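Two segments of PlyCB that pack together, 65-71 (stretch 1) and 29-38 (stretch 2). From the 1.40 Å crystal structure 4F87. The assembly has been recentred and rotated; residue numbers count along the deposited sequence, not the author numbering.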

# COMPACT_ATOMS: atom_id res chain seq x y z
N ALA B 65 4.25 11.44 28.20
CA ALA B 65 3.01 11.11 27.49
C ALA B 65 3.28 10.50 26.12
O ALA B 65 2.57 9.57 25.71
CB ALA B 65 2.15 12.36 27.33
N ILE B 66 4.32 10.98 25.42
CA ILE B 66 4.66 10.41 24.11
C ILE B 66 5.11 8.96 24.28
O ILE B 66 4.73 8.11 23.49
CB ILE B 66 5.70 11.28 23.36
CG1 ILE B 66 5.22 12.73 23.15
CG2 ILE B 66 6.15 10.61 22.05
CD1 ILE B 66 3.85 12.87 22.48
N ARG B 67 5.88 8.67 25.35
CA ARG B 67 6.29 7.29 25.61
C ARG B 67 5.08 6.40 25.78
O ARG B 67 5.08 5.28 25.26
CB ARG B 67 7.06 7.24 26.92
CG ARG B 67 8.42 7.78 26.80
CD ARG B 67 9.11 7.60 28.13
NE ARG B 67 10.51 7.90 27.93
CZ ARG B 67 11.24 8.68 28.71
NH1 ARG B 67 10.75 9.15 29.85
NH2 ARG B 67 12.49 8.96 28.38
N LYS B 68 4.04 6.88 26.50
CA LYS B 68 2.81 6.10 26.74
C LYS B 68 2.14 5.77 25.39
O LYS B 68 1.74 4.62 25.16
CB LYS B 68 1.86 6.90 27.66
CG LYS B 68 0.59 6.14 28.05
CD LYS B 68 -0.40 7.03 28.78
CE LYS B 68 -1.72 6.32 28.99
NZ LYS B 68 -2.78 7.25 29.46
N ALA B 69 2.06 6.77 24.50
CA ALA B 69 1.44 6.58 23.19
C ALA B 69 2.25 5.71 22.23
O ALA B 69 1.67 5.01 21.39
CB ALA B 69 1.14 7.93 22.57
N MET B 70 3.59 5.72 22.37
CA MET B 70 4.48 4.97 21.50
C MET B 70 4.66 3.52 21.98
O MET B 70 5.25 2.73 21.24
CB MET B 70 5.84 5.69 21.34
CG MET B 70 5.76 7.02 20.59
SD MET B 70 5.10 6.90 18.89
CE MET B 70 6.54 6.09 18.07
N LYS B 71 4.13 3.18 23.18
CA LYS B 71 4.27 1.85 23.80
C LYS B 71 3.69 0.71 22.96
O LYS B 71 2.69 0.90 22.26
CB LYS B 71 3.65 1.84 25.22
CG LYS B 71 4.13 0.68 26.09
CD LYS B 71 3.42 0.67 27.44
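Stretch 2, residues 29-38: YRAFINGVEI

Stretch 2 folds as a β-hairpin: a strand ending at Ile33, a type I' turn from Ile33 to Val36, and a returning strand from Val36. Its first strand runs nearly along the helix of stretch 1, their N-to-C directions 16° apart and their axes 11.3 Å apart at closest approach. Phe32, Arg30 and Glu37 point their CA-to-CB bonds toward the helix.

Along the helix, Ala65 makes no contact, and the buried Ile66 touches the hairpin lightly, its CG2 lying 4.1 Å from Phe32 CE2, an apolar pairing suited to the interior. Arg67, one residue on, is exposed, and its long side chain spans the gap to Glu37. Its NE donates to Glu37 OE1 at 2.7 Å and its NH2 to Glu37 OE2 at 2.9 Å, a two-pronged salt bridge. Arg30 NE also reaches Glu37 OE2, at 2.8 Å, so Glu37 OE2 is shared by two guanidinium groups, and its carboxylate eases, without fully balancing, the repulsion between them; Arg67 NH2 stands 4.2 Å from Arg30 NE. Lys68 and Ala69 contribute no contact. Met70, flexible and apolar, covers one face of the Phe32 ring: its CB is 3.6 Å from Phe32 CE1, and its CG sits 3.9 Å from the ring centroid, almost on the normal. A water donates to Gly35 O (2.7 Å) and, weakly, to Met70 O (2.9 Å); glycine suits the turn's positive phi.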

# COMPACT_ATOMS: atom_id res chain seq x y z
N TYR B 29 19.62 14.49 21.96
CA TYR B 29 18.75 13.83 20.98
C TYR B 29 18.44 12.43 21.41
O TYR B 29 19.29 11.70 21.92
CB TYR B 29 19.41 13.75 19.60
CG TYR B 29 19.27 15.03 18.81
CD1 TYR B 29 18.28 15.19 17.85
CD2 TYR B 29 20.14 16.10 19.04
CE1 TYR B 29 18.14 16.37 17.13
CE2 TYR B 29 20.00 17.29 18.33
CZ TYR B 29 19.01 17.42 17.38
OH TYR B 29 18.89 18.59 16.68
N ARG B 30 17.19 12.02 21.16
CA ARG B 30 16.70 10.68 21.40
C ARG B 30 15.94 10.23 20.15
O ARG B 30 15.73 11.02 19.23
CB ARG B 30 15.81 10.61 22.64
CG ARG B 30 16.56 11.08 23.89
CD ARG B 30 15.75 10.91 25.18
NE ARG B 30 15.48 9.51 25.50
CZ ARG B 30 16.36 8.65 26.00
NH1 ARG B 30 17.61 9.04 26.26
NH2 ARG B 30 16.02 7.38 26.22
N ALA B 31 15.53 8.96 20.11
CA ALA B 31 14.74 8.52 18.98
C ALA B 31 13.82 7.40 19.37
O ALA B 31 14.12 6.66 20.31
CB ALA B 31 15.64 8.03 17.84
N PHE B 32 12.71 7.26 18.63
CA PHE B 32 11.91 6.05 18.66
C PHE B 32 12.24 5.36 17.35
O PHE B 32 12.15 5.98 16.28
CB PHE B 32 10.40 6.32 18.73
CG PHE B 32 9.96 6.64 20.13
CD1 PHE B 32 9.68 5.63 21.04
CD2 PHE B 32 9.83 7.96 20.54
CE1 PHE B 32 9.28 5.95 22.35
CE2 PHE B 32 9.45 8.27 21.85
CZ PHE B 32 9.20 7.26 22.74
N ILE B 33 12.73 4.12 17.42
CA ILE B 33 13.05 3.36 16.21
C ILE B 33 12.34 2.02 16.35
O ILE B 33 12.64 1.25 17.27
CB ILE B 33 14.58 3.20 15.97
CG1 ILE B 33 15.21 4.59 15.62
CG2 ILE B 33 14.87 2.14 14.85
CD1 ILE B 33 16.64 4.65 15.58
N ASN B 34 11.35 1.78 15.47
CA ASN B 34 10.57 0.55 15.50
C ASN B 34 9.96 0.29 16.90
O ASN B 34 9.99 -0.85 17.39
CB ASN B 34 11.40 -0.63 14.95
CG ASN B 34 11.79 -0.42 13.50
OD1 ASN B 34 11.17 0.35 12.78
ND2 ASN B 34 12.78 -1.17 13.01
N GLY B 35 9.49 1.36 17.53
CA GLY B 35 8.85 1.29 18.84
C GLY B 35 9.78 1.14 20.02
O GLY B 35 9.30 0.91 21.14
N VAL B 36 11.10 1.31 19.81
CA VAL B 36 12.11 1.24 20.86
C VAL B 36 12.70 2.62 21.04
O VAL B 36 13.23 3.19 20.08
CB VAL B 36 13.19 0.17 20.54
CG1 VAL B 36 14.29 0.15 21.61
CG2 VAL B 36 12.55 -1.21 20.39
N GLU B 37 12.67 3.14 22.26
CA GLU B 37 13.26 4.44 22.56
C GLU B 37 14.73 4.27 22.89
O GLU B 37 15.11 3.41 23.70
CB GLU B 37 12.54 5.08 23.72
CG GLU B 37 12.97 6.53 23.93
CD GLU B 37 12.44 7.13 25.22
OE1 GLU B 37 11.46 6.59 25.77
OE2 GLU B 37 13.03 8.14 25.67
N ILE B 38 15.56 5.13 22.28
CA ILE B 38 17.00 5.13 22.53
C ILE B 38 17.54 6.54 22.68
O ILE B 38 16.94 7.51 22.20
CB ILE B 38 17.76 4.39 21.39
CG1 ILE B 38 17.52 5.07 20.02
CG2 ILE B 38 17.42 2.88 21.35
CD1 ILE B 38 18.47 4.61 18.92
O HOH W 1 7.68 2.37 22.73